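Long-range contacts in aminoglycoside N(3)-acetyltransferase III (Serratia marcescens, PDB 7LAO), which catalyses the transfer of an acetyl group from acetyl-CoA to the 3-amino group of 2-deoxystreptamine antibiotics such as gentamicin, kanamycin and tobramycin, thereby conferring resistance: residues A[59-64]-A[93-98]; A[54-59]-A[126-131]; A[139-144]-A[204-209]. All coordinates share one frame; numbering follows the deposited sequence.

Contact 1. Residues A[59-64]-A[93-98]; sequences GYASWD and SGTYPG
The indole of Trp63 leans its pyrrole side on Ser93 and Gly94: Trp63 NE1 lies 3.4 Å from Ser93 CB, and Trp63 CD1 meets Gly94 O at 3.3 Å, that oxygen sitting at the ring edge and in its plane. With CG anti to the backbone N (chi1 -175°), the indole starts out beside its own carbonyl carbon. A water, also in the indole plane, joins three groups here. It accepts from Trp63 NE1 and from Gly94 N, and donates to Asp64 OD2 at 2.6 Å. Asp64 OD2 lies 3.1 Å from Gly94 O, two acceptors side by side, and the water supplies it with a donor. Gly94 O itself is well occupied: Asp64 N reaches it at 3.2 Å from above the carbonyl plane, Trp63 CA adds a CH···O contact, and Arg114 donates from outside, as it also does to Ser62 O and Ser93 O. Further along, Tyr96 N donates to Ala61 O at 2.9 Å, while Tyr96 CB rests on Ser62, whose OG is bonded to Asp119 O. Ala61 CB and Thr95 CG2 complete the join. The touching chains run about 95° apart, so these bonds pin two loops at a crossing and do not extend the sheet. One is the loop leaving strand 56-60; the other precedes helix 102-108. A buffer molecule, probably from the crystallisation liquor, lies beside Ser62, consistent with loops bordering a pocket at the end of an inner strand of the mixed sheet in this Antibiotic_NAT fold.

Contact 2. Residues A[54-59]-A[126-131]; sequences AGTLMG and GPLAAT
The pyrrolidine ring of Pro127 is set against two successive peptide carbonyls: Pro127 CG touches Ala54 O at 3.2 Å and Pro127 CD touches Gly55 O at 3.1 Å. Thr56 OG1 adds a third oxygen, 3.3 Å from Pro127 CD. The proline ring and the Thr56 side chain slide past each other in opposite directions, whereas Leu128 crosses Thr56 at about a right angle, with Leu128 CB 3.6 Å from Thr56 OG1. The directional bond of the contact is Leu128 N to Thr56 OG1, 3.1 Å long and close to straight at 165°. With OG1 beside the backbone N and anti to the carbonyl carbon (chi1 -67°), the hydroxyl is presented to the turn. Gly126 to Ala129 form a type I turn closed by Ala129 N donating to Gly126 O, which leads into helix 129-133. Gly126 approaches Gly55 O by a CA-H···O contact, and that carbonyl is bonded by Arg48 as well. Pro127 has no N-H to give, and the turn's own closing bond uses Ala129 N; the hydroxyl therefore satisfies the intervening amide of Leu128. The chemistry implies a turn oriented by a single, nearly straight bond from Leu128 N to the threonine hydroxyl, supported by one CA-H···O contact and by close packing of the proline ring on the carbonyls.

Contact 3. Residues A[139-144]-A[204-209]; sequences GQALGE and AEDFDS
A buried carboxylate on a beta-hairpin strand takes the amide of Ala141 directly and that of Leu142 through a water: Asp206, on strand 200-207, holds the loop 139-144. Asp206 OD2 accepts Ala141 N at 2.8 Å in a nearly straight bond (170°), on the syn side of the carboxylate and 18° out of its plane. Ala141 CB follows the amide in, 3.3 Å from Asp206 OD2, and Gly139 C comes to 3.0 Å from the same oxygen, so it is tightly packed. A water also donates to Asp206 OD2. Asp206 OD1 takes Phe207 N at 2.8 Å on its anti lone pair and a second water, which accepts from Leu142 N. Ala141 N on one oxygen and Phe207 N on the other, with a water on each, hold the carboxylate in its rotation. Alongside, Gly139 CA makes a CH···O contact with Glu205 O at 3.4 Å, and Ala204 CB lies against Gly139 N. The hairpin partner, strand 185-192, pairs antiparallel with strand 200-207, Val186 with Asp206 and Tyr188 with Ala204. On the loop side, His136 NE2 bonds Ala141 O, Ser146 OG bonds Gly143 O just ahead of helix 147-153, and helix 170-177 packs against Leu142 through His172 and against Phe207 through Ala176.

Contacts 1 and 2 share strand 56-60: contact 2 lies at its start and contact 1 just beyond its end. Contact 3 joins the loop before helix 147-153 to hairpin strand 200-207, and meets contact 1 through Tyr60 OH against Leu142 CD1 (4.0 Å). All are partly buried; the centre of contact 1 is nearest the chain centre, at about 10 Å, contact 2 has Ala54 and Pro127 exposed, and contact 3 is built round buried Asp206. Contact 1 depends on backbone bonds and a bridging water, contact 2 on a threonine hydroxyl, contact 3 on a carboxylate with two waters. Contacts 1 and 3 each lie beside bound buffer, consistent with a shared pocket, whereas contact 2 tethers the turn before helix 129-133.

Contact 1. Residues A[59-64]-A[93-98]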
loop_
_atom_site.group_PDB
_atom_site.type_symbol
_atom_site.label_atom_id
_atom_site.label_comp_id
_atom_site.label_asym_id
_atom_site.label_seq_id
_atom_site.Cartn_x
_atom_site.Cartn_y
_atom_site.Cartn_z
ATOM N N GLY A 59 4.142 4.465 -1.186
ATOM C CA GLY A 59 3.210 4.333 -0.080
ATOM C C GLY A 59 1.808 4.160 -0.606
ATOM O O GLY A 59 1.480 4.601 -1.719
ATOM N N TYR A 60 0.957 3.562 0.224
ATOM C CA TYR A 60 -0.437 3.303 -0.133
ATOM C C TYR A 60 -1.289 4.419 0.448
ATOM O O TYR A 60 -1.655 4.397 1.624
ATOM C CB TYR A 60 -0.844 1.931 0.378
ATOM C CG TYR A 60 -2.179 1.381 -0.004
ATOM C CD1 TYR A 60 -2.951 1.927 -1.044
ATOM C CD2 TYR A 60 -2.691 0.301 0.696
ATOM C CE1 TYR A 60 -4.198 1.385 -1.365
ATOM C CE2 TYR A 60 -3.922 -0.245 0.395
ATOM C CZ TYR A 60 -4.670 0.281 -0.640
ATOM O OH TYR A 60 -5.896 -0.272 -0.921
ATOM N N ALA A 61 -1.612 5.417 -0.389
ATOM C CA ALA A 61 -2.210 6.649 0.130
ATOM C C ALA A 61 -3.732 6.565 0.199
ATOM O O ALA A 61 -4.345 7.013 1.173
ATOM C CB ALA A 61 -1.802 7.848 -0.733
ATOM N N SER A 62 -4.359 6.055 -0.852
ATOM C CA SER A 62 -5.826 5.932 -0.894
ATOM C C SER A 62 -6.407 7.342 -0.714
ATOM O O SER A 62 -5.798 8.331 -1.160
ATOM C CB SER A 62 -6.305 4.897 0.115
ATOM O OG SER A 62 -7.732 4.891 0.194
ATOM N N TRP A 63 -7.544 7.490 -0.043
ATOM C CA TRP A 63 -8.230 8.777 -0.016
ATOM C C TRP A 63 -9.106 8.843 1.228
ATOM O O TRP A 63 -9.853 7.899 1.501
ATOM C CB TRP A 63 -9.068 8.922 -1.299
ATOM C CG TRP A 63 -9.779 10.258 -1.529
ATOM C CD1 TRP A 63 -9.492 11.460 -0.961
ATOM C CD2 TRP A 63 -10.905 10.473 -2.387
ATOM N NE1 TRP A 63 -10.365 12.434 -1.429
ATOM C CE2 TRP A 63 -11.242 11.848 -2.307
ATOM C CE3 TRP A 63 -11.655 9.640 -3.228
ATOM C CZ2 TRP A 63 -12.299 12.399 -3.021
ATOM C CZ3 TRP A 63 -12.699 10.191 -3.947
ATOM C CH2 TRP A 63 -13.015 11.561 -3.837
ATOM N N ASP A 64 -9.055 9.972 1.949
ATOM C CA ASP A 64 -9.856 10.128 3.157
ATOM C C ASP A 64 -11.341 10.366 2.883
ATOM O O ASP A 64 -12.124 10.370 3.840
ATOM C CB ASP A 64 -9.276 11.261 4.034
ATOM C CG ASP A 64 -9.357 12.648 3.378
ATOM O OD1 ASP A 64 -9.534 13.629 4.122
ATOM O OD2 ASP A 64 -9.257 12.773 2.135
ATOM N N SER A 93 -6.209 16.266 -2.225
ATOM C CA SER A 93 -7.093 15.391 -1.478
ATOM C C SER A 93 -6.312 14.615 -0.425
ATOM O O SER A 93 -5.192 14.153 -0.662
ATOM C CB SER A 93 -7.838 14.445 -2.416
ATOM O OG SER A 93 -8.432 15.135 -3.492
ATOM N N GLY A 94 -6.908 14.489 0.747
ATOM C CA GLY A 94 -6.263 13.812 1.845
ATOM C C GLY A 94 -6.096 12.326 1.606
ATOM O O GLY A 94 -6.700 11.716 0.728
ATOM N N THR A 95 -5.226 11.737 2.405
ATOM C CA THR A 95 -4.946 10.302 2.362
ATOM C C THR A 95 -5.845 9.601 3.357
ATOM O O THR A 95 -6.354 10.217 4.293
ATOM C CB THR A 95 -3.486 10.049 2.706
ATOM O OG1 THR A 95 -3.216 10.650 3.977
ATOM C CG2 THR A 95 -2.637 10.729 1.688
ATOM N N TYR A 96 -6.067 8.330 3.140
ATOM C CA TYR A 96 -6.824 7.565 4.115
ATOM C C TYR A 96 -6.032 7.427 5.417
ATOM O O TYR A 96 -4.965 6.797 5.414
ATOM C CB TYR A 96 -7.151 6.196 3.558
ATOM C CG TYR A 96 -7.915 5.311 4.526
ATOM C CD1 TYR A 96 -9.152 5.692 5.019
ATOM C CD2 TYR A 96 -7.395 4.091 4.939
ATOM C CE1 TYR A 96 -9.854 4.879 5.886
ATOM C CE2 TYR A 96 -8.088 3.278 5.817
ATOM C CZ TYR A 96 -9.315 3.672 6.280
ATOM O OH TYR A 96 -10.014 2.862 7.139
ATOM N N PRO A 97 -6.515 7.963 6.542
ATOM C CA PRO A 97 -5.718 7.919 7.785
ATOM C C PRO A 97 -5.357 6.514 8.252
ATOM O O PRO A 97 -4.344 6.353 8.948
ATOM C CB PRO A 97 -6.620 8.626 8.809
ATOM C CG PRO A 97 -7.592 9.423 7.984
ATOM C CD PRO A 97 -7.812 8.636 6.738
ATOM N N GLY A 98 -6.141 5.494 7.888
ATOM C CA GLY A 98 -5.869 4.151 8.366
ATOM C C GLY A 98 -4.584 3.547 7.840
ATOM O O GLY A 98 -4.105 2.562 8.406
HETATM O O HOH W 1 -9.672 14.690 0.486
#

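Contact 2. Residues A[54-59]-A[126-131]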
loop_
_atom_site.group_PDB
_atom_site.type_symbol
_atom_site.label_atom_id
_atom_site.label_comp_id
_atom_site.label_asym_id
_atom_site.label_seq_id
_atom_site.Cartn_x
_atom_site.Cartn_y
_atom_site.Cartn_z
ATOM N N ALA A 54 18.935 7.694 -5.993
ATOM C CA ALA A 54 18.523 6.716 -7.000
ATOM C C ALA A 54 17.395 5.805 -6.533
ATOM O O ALA A 54 16.789 5.099 -7.366
ATOM C CB ALA A 54 19.717 5.851 -7.417
ATOM N N GLY A 55 17.093 5.800 -5.233
ATOM C CA GLY A 55 16.028 4.977 -4.700
ATOM C C GLY A 55 14.667 5.600 -4.902
ATOM O O GLY A 55 14.510 6.812 -5.156
ATOM N N THR A 56 13.658 4.767 -4.746
ATOM C CA THR A 56 12.282 5.215 -4.846
ATOM C C THR A 56 11.518 4.781 -3.600
ATOM O O THR A 56 11.669 3.666 -3.116
ATOM C CB THR A 56 11.621 4.661 -6.112
ATOM O OG1 THR A 56 12.241 5.251 -7.265
ATOM C CG2 THR A 56 10.150 5.033 -6.163
ATOM N N LEU A 57 10.739 5.686 -3.026
ATOM C CA LEU A 57 9.886 5.321 -1.912
ATOM C C LEU A 57 8.465 5.282 -2.406
ATOM O O LEU A 57 8.074 6.084 -3.257
ATOM C CB LEU A 57 9.970 6.363 -0.761
ATOM C CG LEU A 57 11.372 6.783 -0.333
ATOM C CD1 LEU A 57 11.345 7.987 0.653
ATOM C CD2 LEU A 57 12.059 5.511 0.257
ATOM N N MET A 58 7.667 4.440 -1.779
ATOM C CA MET A 58 6.298 4.269 -2.218
ATOM C C MET A 58 5.384 4.046 -1.034
ATOM O O MET A 58 5.779 3.464 -0.006
ATOM C CB MET A 58 6.205 3.082 -3.167
ATOM C CG MET A 58 4.843 2.858 -3.788
ATOM S SD MET A 58 4.972 1.505 -5.049
ATOM C CE MET A 58 3.239 1.211 -5.416
ATOM N N GLY A 59 4.142 4.465 -1.186
ATOM C CA GLY A 59 3.210 4.333 -0.080
ATOM C C GLY A 59 1.808 4.160 -0.606
ATOM O O GLY A 59 1.480 4.601 -1.719
ATOM N N GLY A 126 10.939 9.445 -6.440
ATOM C CA GLY A 126 12.200 8.918 -6.904
ATOM C C GLY A 126 12.129 8.572 -8.390
ATOM O O GLY A 126 11.108 8.800 -9.041
ATOM N N PRO A 127 13.204 8.002 -8.932
ATOM C CA PRO A 127 13.236 7.736 -10.399
ATOM C C PRO A 127 12.043 6.957 -10.905
ATOM O O PRO A 127 11.690 7.113 -12.088
ATOM C CB PRO A 127 14.536 6.930 -10.593
ATOM C CG PRO A 127 15.395 7.236 -9.332
ATOM C CD PRO A 127 14.400 7.505 -8.226
ATOM N N LEU A 128 11.472 6.052 -10.117
ATOM C CA LEU A 128 10.407 5.193 -10.629
ATOM C C LEU A 128 9.038 5.797 -10.373
ATOM O O LEU A 128 8.034 5.130 -10.567
ATOM C CB LEU A 128 10.520 3.769 -10.064
ATOM C CG LEU A 128 11.656 2.974 -10.659
ATOM C CD1 LEU A 128 11.903 1.659 -9.848
ATOM C CD2 LEU A 128 11.324 2.621 -12.162
ATOM N N ALA A 129 8.956 7.099 -10.053
ATOM C CA ALA A 129 7.680 7.605 -9.526
ATOM C C ALA A 129 6.548 7.520 -10.563
ATOM O O ALA A 129 5.432 7.115 -10.221
ATOM C CB ALA A 129 7.832 9.051 -9.035
ATOM N N ALA A 130 6.764 8.054 -11.782
ATOM C CA ALA A 130 5.722 7.989 -12.821
ATOM C C ALA A 130 5.502 6.541 -13.283
ATOM O O ALA A 130 4.362 6.101 -13.485
ATOM C CB ALA A 130 6.098 8.848 -14.024
ATOM N N THR A 131 6.592 5.805 -13.471
ATOM C CA THR A 131 6.485 4.364 -13.785
ATOM C C THR A 131 5.529 3.651 -12.814
ATOM O O THR A 131 4.640 2.899 -13.233
ATOM C CB THR A 131 7.887 3.716 -13.736
ATOM O OG1 THR A 131 8.730 4.306 -14.713
ATOM C CG2 THR A 131 7.840 2.120 -13.980
#

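Contact 3. Residues A[139-144]-A[204-209]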
loop_
_atom_site.group_PDB
_atom_site.type_symbol
_atom_site.label_atom_id
_atom_site.label_comp_id
_atom_site.label_asym_id
_atom_site.label_seq_id
_atom_site.Cartn_x
_atom_site.Cartn_y
_atom_site.Cartn_z
ATOM N N GLY A 139 -10.762 -1.166 -11.756
ATOM C CA GLY A 139 -10.643 -2.566 -12.093
ATOM C C GLY A 139 -9.225 -3.096 -12.060
ATOM O O GLY A 139 -9.007 -4.284 -12.326
ATOM N N GLN A 140 -8.251 -2.247 -11.778
ATOM C CA GLN A 140 -6.857 -2.640 -11.667
ATOM C C GLN A 140 -6.288 -2.024 -10.410
ATOM O O GLN A 140 -5.248 -1.364 -10.413
ATOM C CB GLN A 140 -6.067 -2.243 -12.917
ATOM C CG GLN A 140 -6.649 -2.822 -14.201
ATOM C CD GLN A 140 -5.746 -2.661 -15.410
ATOM O OE1 GLN A 140 -5.195 -1.580 -15.664
ATOM N NE2 GLN A 140 -5.577 -3.758 -16.163
ATOM N N ALA A 141 -7.007 -2.216 -9.302
ATOM C CA ALA A 141 -6.632 -1.560 -8.055
ATOM C C ALA A 141 -5.285 -2.062 -7.537
ATOM O O ALA A 141 -4.355 -1.271 -7.306
ATOM C CB ALA A 141 -7.726 -1.777 -7.004
ATOM N N LEU A 142 -5.166 -3.375 -7.324
ATOM C CA LEU A 142 -3.988 -3.926 -6.685
ATOM C C LEU A 142 -3.432 -5.128 -7.430
ATOM O O LEU A 142 -2.466 -5.727 -6.957
ATOM C CB LEU A 142 -4.322 -4.350 -5.228
ATOM C CG LEU A 142 -4.924 -3.211 -4.366
ATOM C CD1 LEU A 142 -5.539 -3.708 -3.022
ATOM C CD2 LEU A 142 -3.855 -2.096 -4.099
ATOM N N GLY A 143 -4.045 -5.536 -8.539
ATOM C CA GLY A 143 -3.636 -6.755 -9.209
ATOM C C GLY A 143 -2.854 -6.521 -10.494
ATOM O O GLY A 143 -1.961 -5.666 -10.521
ATOM N N GLU A 144 -3.189 -7.233 -11.572
ATOM C CA GLU A 144 -2.487 -7.046 -12.826
ATOM C C GLU A 144 -2.759 -5.646 -13.376
ATOM O O GLU A 144 -3.885 -5.147 -13.326
ATOM C CB GLU A 144 -2.924 -8.105 -13.862
ATOM C CG GLU A 144 -2.669 -9.541 -13.376
ATOM C CD GLU A 144 -2.978 -10.623 -14.440
ATOM O OE1 GLU A 144 -2.972 -11.828 -14.064
ATOM O OE2 GLU A 144 -3.223 -10.273 -15.630
ATOM N N ALA A 204 -16.170 0.363 -11.025
ATOM C CA ALA A 204 -15.128 -0.647 -10.971
ATOM C C ALA A 204 -15.689 -2.013 -10.597
ATOM O O ALA A 204 -16.680 -2.129 -9.866
ATOM C CB ALA A 204 -14.039 -0.252 -9.961
ATOM N N GLU A 205 -14.920 -3.031 -10.982
ATOM C CA GLU A 205 -15.163 -4.438 -10.680
ATOM C C GLU A 205 -13.761 -4.966 -10.354
ATOM O O GLU A 205 -12.888 -4.954 -11.221
ATOM C CB GLU A 205 -15.746 -5.165 -11.888
ATOM C CG GLU A 205 -15.430 -6.651 -11.932
ATOM C CD GLU A 205 -16.566 -7.503 -11.399
ATOM O OE1 GLU A 205 -16.892 -8.526 -12.035
ATOM O OE2 GLU A 205 -17.131 -7.148 -10.343
ATOM N N ASP A 206 -13.530 -5.426 -9.123
ATOM C CA ASP A 206 -12.193 -5.858 -8.749
ATOM C C ASP A 206 -12.286 -6.928 -7.673
ATOM O O ASP A 206 -13.355 -7.202 -7.127
ATOM C CB ASP A 206 -11.343 -4.668 -8.277
ATOM C CG ASP A 206 -9.901 -4.749 -8.756
ATOM O OD1 ASP A 206 -9.352 -5.876 -8.756
ATOM O OD2 ASP A 206 -9.318 -3.701 -9.136
ATOM N N PHE A 207 -11.142 -7.546 -7.392
ATOM C CA PHE A 207 -11.056 -8.544 -6.343
ATOM C C PHE A 207 -11.314 -7.897 -4.976
ATOM O O PHE A 207 -10.987 -6.733 -4.735
ATOM C CB PHE A 207 -9.677 -9.218 -6.361
ATOM C CG PHE A 207 -9.419 -10.057 -7.570
ATOM C CD1 PHE A 207 -10.011 -11.297 -7.703
ATOM C CD2 PHE A 207 -8.588 -9.600 -8.592
ATOM C CE1 PHE A 207 -9.777 -12.073 -8.829
ATOM C CE2 PHE A 207 -8.358 -10.366 -9.717
ATOM C CZ PHE A 207 -8.947 -11.616 -9.819
ATOM N N ASP A 208 -11.921 -8.671 -4.084
ATOM C CA ASP A 208 -12.210 -8.229 -2.717
ATOM C C ASP A 208 -10.914 -7.993 -1.922
ATOM O O ASP A 208 -10.112 -8.917 -1.752
ATOM C CB ASP A 208 -13.077 -9.299 -2.052
ATOM C CG ASP A 208 -13.808 -8.801 -0.822
ATOM O OD1 ASP A 208 -13.414 -7.748 -0.283
ATOM O OD2 ASP A 208 -14.768 -9.476 -0.387
ATOM N N SER A 209 -10.702 -6.763 -1.421
ATOM C CA SER A 209 -9.536 -6.457 -0.584
ATOM C C SER A 209 -9.734 -6.831 0.883
ATOM O O SER A 209 -8.766 -6.798 1.648
ATOM C CB SER A 209 -9.168 -4.962 -0.639
ATOM O OG SER A 209 -10.323 -4.133 -0.556
HETATM O O HOH W 2 -10.382 -1.100 -9.256
HETATM O O HOH W 3 -7.067 -5.549 -6.988
#